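Local coordinates for protein acyl-CoA dehydrogenase (Mycobacterium thermoresistibile, PDB 3NF4) that probably oxidises acyl-CoA thioesters to their 2-enoyl forms, using a bound flavin-adenine dinucleotide as the electron acceptor, at residues His106-Trp120 / Arg231-Ser245. Residues are numbered along the deposited sequence; the frame is centred on the assembly and turned at random.
Sequences HPLLVFGTEEQKKRW and RRIGEEGQGLQIAFS
The ring of F111 and the branches of I242 show how an aromatic group can seat one helix against another: I242 CG1 stands 3.9 Å from the ring centroid, 7° off the normal, a CH-pi contact over the face. V110 CG1 lies over the opposite face. With CG beside its backbone N (chi1 -53°), F111 reaches toward helix 239-245. I242 CG2 also packs on P107 CB at 3.7 Å, while I233 CD1 meets L108 CD1. Helices 106-111 and 239-245 run roughly at right angles, and the contact joins the helical N-terminal domain of the acyl-CoA dehydrogenase fold to edge strand 232-233 and the helix after it; the P107 side chain lies about 12 Å from the bound FAD. On the helix 239-245 side, H106 NE2 and S245 OG share a nearly straight 2.9 Å hydrogen bond in the imidazole plane. Beside strand 232-233, Q116 NE2 donates to R232 O at 2.8 Å and to D230 O, while a capping box restrains the amide's rotation: Q116 OE1 accepts from T113 N, and OG1 of T113, N-cap of helix 114-124, accepts from Q116 N. Further along, the R231 guanidinium lies nearly parallel to the W120 indole (17°), with NH1 3.6 Å from W120 CZ2.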
loop_
_atom_site.group_PDB
_atom_site.type_symbol
_atom_site.label_atom_id
_atom_site.label_comp_id
_atom_site.label_asym_id
_atom_site.label_seq_id
_atom_site.Cartn_x
_atom_site.Cartn_y
_atom_site.Cartn_z
ATOM N N HIS A 106 -21.846 22.330 -21.372
ATOM C CA HIS A 106 -20.526 22.492 -22.029
ATOM C C HIS A 106 -20.492 22.359 -23.577
ATOM O O HIS A 106 -19.831 23.164 -24.236
ATOM C CB HIS A 106 -19.454 21.607 -21.342
ATOM C CG HIS A 106 -18.193 21.419 -22.137
ATOM N ND1 HIS A 106 -17.023 22.086 -21.848
ATOM C CD2 HIS A 106 -17.911 20.611 -23.188
ATOM C CE1 HIS A 106 -16.079 21.708 -22.695
ATOM N NE2 HIS A 106 -16.596 20.819 -23.523
ATOM N N PRO A 107 -21.176 21.351 -24.154
ATOM C CA PRO A 107 -21.237 21.253 -25.620
ATOM C C PRO A 107 -21.833 22.487 -26.338
ATOM O O PRO A 107 -21.345 22.861 -27.399
ATOM C CB PRO A 107 -22.139 20.038 -25.856
ATOM C CG PRO A 107 -21.997 19.248 -24.661
ATOM C CD PRO A 107 -21.869 20.218 -23.527
ATOM N N LEU A 108 -22.870 23.098 -25.776
ATOM C CA LEU A 108 -23.495 24.257 -26.420
ATOM C C LEU A 108 -22.563 25.471 -26.357
ATOM O O LEU A 108 -22.405 26.187 -27.353
ATOM C CB LEU A 108 -24.871 24.575 -25.803
ATOM C CG LEU A 108 -25.687 25.792 -26.258
ATOM C CD1 LEU A 108 -25.851 25.858 -27.790
ATOM C CD2 LEU A 108 -27.074 25.847 -25.573
ATOM N N LEU A 109 -21.931 25.664 -25.196
ATOM C CA LEU A 109 -21.058 26.795 -24.965
ATOM C C LEU A 109 -19.809 26.811 -25.850
ATOM O O LEU A 109 -19.370 27.886 -26.266
ATOM C CB LEU A 109 -20.657 26.867 -23.493
ATOM C CG LEU A 109 -19.656 27.975 -23.132
ATOM C CD1 LEU A 109 -20.331 29.342 -23.006
ATOM C CD2 LEU A 109 -18.885 27.619 -21.859
ATOM N N VAL A 110 -19.233 25.642 -26.139
ATOM C CA VAL A 110 -17.977 25.592 -26.902
ATOM C C VAL A 110 -18.174 25.279 -28.397
ATOM O O VAL A 110 -17.356 25.679 -29.230
ATOM C CB VAL A 110 -16.915 24.652 -26.236
ATOM C CG1 VAL A 110 -15.692 24.461 -27.132
ATOM C CG2 VAL A 110 -16.483 25.203 -24.881
ATOM N N PHE A 111 -19.274 24.614 -28.746
ATOM C CA PHE A 111 -19.444 24.133 -30.118
ATOM C C PHE A 111 -20.626 24.688 -30.907
ATOM O O PHE A 111 -20.660 24.560 -32.138
ATOM C CB PHE A 111 -19.467 22.612 -30.140
ATOM C CG PHE A 111 -18.286 21.982 -29.457
ATOM C CD1 PHE A 111 -18.297 21.759 -28.081
ATOM C CD2 PHE A 111 -17.160 21.620 -30.186
ATOM C CE1 PHE A 111 -17.211 21.187 -27.457
ATOM C CE2 PHE A 111 -16.075 21.044 -29.564
ATOM C CZ PHE A 111 -16.103 20.826 -28.198
ATOM N N GLY A 112 -21.579 25.313 -30.220
ATOM C CA GLY A 112 -22.794 25.772 -30.873
ATOM C C GLY A 112 -22.641 27.034 -31.712
ATOM O O GLY A 112 -21.604 27.716 -31.668
ATOM N N THR A 113 -23.696 27.321 -32.480
ATOM C CA THR A 113 -23.845 28.563 -33.267
ATOM C C THR A 113 -24.239 29.714 -32.352
ATOM O O THR A 113 -24.904 29.497 -31.329
ATOM C CB THR A 113 -24.959 28.451 -34.353
ATOM O OG1 THR A 113 -26.233 28.313 -33.718
ATOM C CG2 THR A 113 -24.733 27.263 -35.282
ATOM N N GLU A 114 -23.851 30.933 -32.729
ATOM C CA GLU A 114 -24.206 32.119 -31.954
ATOM C C GLU A 114 -25.724 32.198 -31.799
ATOM O O GLU A 114 -26.224 32.574 -30.736
ATOM C CB GLU A 114 -23.652 33.382 -32.610
ATOM N N GLU A 115 -26.444 31.813 -32.857
ATOM C CA GLU A 115 -27.905 31.721 -32.826
ATOM C C GLU A 115 -28.428 30.688 -31.801
ATOM O O GLU A 115 -29.443 30.938 -31.128
ATOM C CB GLU A 115 -28.455 31.423 -34.226
ATOM N N GLN A 116 -27.745 29.542 -31.690
ATOM C CA GLN A 116 -28.114 28.504 -30.709
ATOM C C GLN A 116 -27.877 28.977 -29.270
ATOM O O GLN A 116 -28.732 28.792 -28.398
ATOM C CB GLN A 116 -27.362 27.185 -30.967
ATOM C CG GLN A 116 -27.970 26.287 -32.043
ATOM C CD GLN A 116 -27.104 25.080 -32.392
ATOM O OE1 GLN A 116 -25.876 25.111 -32.292
ATOM N NE2 GLN A 116 -27.753 24.005 -32.813
ATOM N N LYS A 117 -26.721 29.599 -29.036
ATOM C CA LYS A 117 -26.393 30.161 -27.722
ATOM C C LYS A 117 -27.435 31.173 -27.246
ATOM O O LYS A 117 -27.891 31.100 -26.105
ATOM C CB LYS A 117 -25.003 30.804 -27.722
ATOM C CG LYS A 117 -23.833 29.835 -27.669
ATOM C CD LYS A 117 -22.527 30.589 -27.858
ATOM C CE LYS A 117 -21.391 29.658 -28.252
ATOM N NZ LYS A 117 -20.242 30.452 -28.775
ATOM N N LYS A 118 -27.803 32.105 -28.131
ATOM C CA LYS A 118 -28.805 33.133 -27.839
ATOM C C LYS A 118 -30.159 32.558 -27.369
ATOM O O LYS A 118 -30.756 33.056 -26.405
ATOM C CB LYS A 118 -28.993 34.044 -29.061
ATOM N N ARG A 119 -30.633 31.515 -28.047
ATOM C CA ARG A 119 -31.858 30.818 -27.642
ATOM C C ARG A 119 -31.835 30.280 -26.198
ATOM O O ARG A 119 -32.712 30.627 -25.379
ATOM C CB ARG A 119 -32.160 29.653 -28.596
ATOM C CG ARG A 119 -32.927 30.017 -29.854
ATOM C CD ARG A 119 -33.222 28.788 -30.734
ATOM N NE ARG A 119 -34.381 28.020 -30.268
ATOM C CZ ARG A 119 -35.236 27.377 -31.068
ATOM N NH1 ARG A 119 -35.084 27.413 -32.389
ATOM N NH2 ARG A 119 -36.257 26.704 -30.546
ATOM N N TRP A 120 -30.831 29.451 -25.888
ATOM C CA TRP A 120 -30.925 28.537 -24.734
ATOM C C TRP A 120 -30.007 28.773 -23.526
ATOM O O TRP A 120 -30.381 28.441 -22.388
ATOM C CB TRP A 120 -30.791 27.096 -25.217
ATOM C CG TRP A 120 -31.965 26.602 -26.022
ATOM C CD1 TRP A 120 -33.280 26.555 -25.626
ATOM C CD2 TRP A 120 -31.925 26.048 -27.342
ATOM N NE1 TRP A 120 -34.055 26.014 -26.624
ATOM C CE2 TRP A 120 -33.248 25.689 -27.685
ATOM C CE3 TRP A 120 -30.897 25.817 -28.269
ATOM C CZ2 TRP A 120 -33.569 25.110 -28.917
ATOM C CZ3 TRP A 120 -31.214 25.243 -29.491
ATOM C CH2 TRP A 120 -32.541 24.898 -29.806
ATOM N N ARG A 231 -31.599 21.251 -33.278
ATOM C CA ARG A 231 -31.224 20.859 -31.914
ATOM C C ARG A 231 -29.858 20.188 -31.865
ATOM O O ARG A 231 -29.308 20.004 -30.785
ATOM C CB ARG A 231 -32.253 19.896 -31.304
ATOM C CG ARG A 231 -33.608 20.488 -30.960
ATOM C CD ARG A 231 -33.593 21.053 -29.570
ATOM N NE ARG A 231 -34.913 21.429 -29.075
ATOM C CZ ARG A 231 -35.130 21.927 -27.862
ATOM N NH1 ARG A 231 -34.119 22.094 -27.010
ATOM N NH2 ARG A 231 -36.356 22.251 -27.490
ATOM N N ARG A 232 -29.338 19.785 -33.024
ATOM C CA ARG A 232 -28.003 19.180 -33.125
ATOM C C ARG A 232 -26.929 20.198 -32.727
ATOM O O ARG A 232 -26.953 21.336 -33.200
ATOM C CB ARG A 232 -27.742 18.667 -34.545
ATOM C CG ARG A 232 -26.414 17.948 -34.697
ATOM C CD ARG A 232 -26.184 17.451 -36.105
ATOM N NE ARG A 232 -25.703 18.503 -37.000
ATOM C CZ ARG A 232 -26.104 18.657 -38.261
ATOM N NH1 ARG A 232 -27.012 17.838 -38.786
ATOM N NH2 ARG A 232 -25.598 19.642 -38.995
ATOM N N ILE A 233 -26.018 19.793 -31.841
ATOM C CA ILE A 233 -24.909 20.655 -31.424
ATOM C C ILE A 233 -23.674 20.259 -32.228
ATOM O O ILE A 233 -23.233 19.103 -32.185
ATOM C CB ILE A 233 -24.646 20.587 -29.897
ATOM C CG1 ILE A 233 -25.943 20.763 -29.088
ATOM C CG2 ILE A 233 -23.627 21.631 -29.465
ATOM C CD1 ILE A 233 -26.589 22.157 -29.194
ATOM N N GLY A 234 -23.151 21.213 -32.998
ATOM C CA GLY A 234 -22.004 20.970 -33.872
ATOM C C GLY A 234 -22.365 20.219 -35.138
ATOM O O GLY A 234 -23.540 19.979 -35.416
ATOM N N GLU A 235 -21.346 19.838 -35.899
ATOM C CA GLU A 235 -21.531 19.175 -37.187
ATOM C C GLU A 235 -21.903 17.698 -37.030
ATOM O O GLU A 235 -21.636 17.083 -35.989
ATOM C CB GLU A 235 -20.274 19.331 -38.058
ATOM N N GLU A 236 -22.530 17.142 -38.065
ATOM C CA GLU A 236 -22.904 15.732 -38.091
ATOM C C GLU A 236 -21.643 14.847 -38.119
ATOM O O GLU A 236 -20.826 14.932 -39.043
ATOM C CB GLU A 236 -23.817 15.453 -39.296
ATOM C CG GLU A 236 -24.611 14.140 -39.234
ATOM C CD GLU A 236 -25.505 13.927 -40.457
ATOM O OE1 GLU A 236 -25.032 14.116 -41.601
ATOM O OE2 GLU A 236 -26.688 13.566 -40.275
ATOM N N GLY A 237 -21.482 14.014 -37.092
ATOM C CA GLY A 237 -20.274 13.199 -36.931
ATOM C C GLY A 237 -19.212 13.817 -36.028
ATOM O O GLY A 237 -18.080 13.331 -35.975
ATOM N N GLN A 238 -19.572 14.873 -35.307
ATOM C CA GLN A 238 -18.623 15.576 -34.452
ATOM C C GLN A 238 -18.651 15.106 -32.985
ATOM O O GLN A 238 -17.747 15.422 -32.220
ATOM C CB GLN A 238 -18.825 17.100 -34.543
ATOM C CG GLN A 238 -17.520 17.900 -34.366
ATOM C CD GLN A 238 -17.715 19.408 -34.199
ATOM O OE1 GLN A 238 -18.744 19.967 -34.569
ATOM N NE2 GLN A 238 -16.707 20.069 -33.646
ATOM N N GLY A 239 -19.686 14.347 -32.621
ATOM C CA GLY A 239 -19.943 13.884 -31.243
ATOM C C GLY A 239 -18.818 13.361 -30.352
ATOM O O GLY A 239 -18.719 13.763 -29.193
ATOM N N LEU A 240 -17.984 12.458 -30.864
ATOM C CA LEU A 240 -16.907 11.892 -30.047
ATOM C C LEU A 240 -15.864 12.935 -29.689
ATOM O O LEU A 240 -15.280 12.870 -28.602
ATOM C CB LEU A 240 -16.252 10.668 -30.693
ATOM C CG LEU A 240 -17.019 9.331 -30.664
ATOM C CD1 LEU A 240 -16.284 8.275 -31.483
ATOM C CD2 LEU A 240 -17.330 8.795 -29.260
ATOM N N GLN A 241 -15.655 13.903 -30.588
ATOM C CA GLN A 241 -14.779 15.047 -30.311
ATOM C C GLN A 241 -15.373 15.968 -29.237
ATOM O O GLN A 241 -14.643 16.516 -28.397
ATOM C CB GLN A 241 -14.451 15.829 -31.600
ATOM C CG GLN A 241 -13.601 17.110 -31.394
ATOM C CD GLN A 241 -13.451 17.970 -32.661
ATOM O OE1 GLN A 241 -14.153 17.783 -33.673
ATOM N NE2 GLN A 241 -12.533 18.931 -32.600
ATOM N N ILE A 242 -16.693 16.133 -29.262
ATOM C CA ILE A 242 -17.369 16.889 -28.208
ATOM C C ILE A 242 -17.252 16.195 -26.832
ATOM O O ILE A 242 -16.906 16.838 -25.835
ATOM C CB ILE A 242 -18.844 17.183 -28.552
ATOM C CG1 ILE A 242 -18.931 18.051 -29.809
ATOM C CG2 ILE A 242 -19.536 17.886 -27.393
ATOM C CD1 ILE A 242 -20.370 18.421 -30.233
ATOM N N ALA A 243 -17.533 14.896 -26.794
ATOM C CA ALA A 243 -17.487 14.145 -25.538
ATOM C C ALA A 243 -16.079 14.100 -24.965
ATOM O O ALA A 243 -15.907 14.171 -23.755
ATOM C CB ALA A 243 -18.035 12.734 -25.710
ATOM N N PHE A 244 -15.087 14.003 -25.849
ATOM C CA PHE A 244 -13.670 13.956 -25.475
ATOM C C PHE A 244 -13.225 15.257 -24.818
ATOM O O PHE A 244 -12.412 15.223 -23.876
ATOM C CB PHE A 244 -12.797 13.638 -26.700
ATOM C CG PHE A 244 -11.312 13.545 -26.403
ATOM C CD1 PHE A 244 -10.755 12.359 -25.882
ATOM C CD2 PHE A 244 -10.462 14.630 -26.663
ATOM C CE1 PHE A 244 -9.393 12.265 -25.608
ATOM C CE2 PHE A 244 -9.085 14.548 -26.388
ATOM C CZ PHE A 244 -8.551 13.361 -25.864
ATOM N N SER A 245 -13.777 16.384 -25.283
ATOM C CA SER A 245 -13.351 17.715 -24.832
ATOM C C SER A 245 -13.858 18.057 -23.453
ATOM O O SER A 245 -13.328 18.948 -22.811
ATOM C CB SER A 245 -13.774 18.811 -25.838
ATOM O OG SER A 245 -15.057 19.357 -25.554
#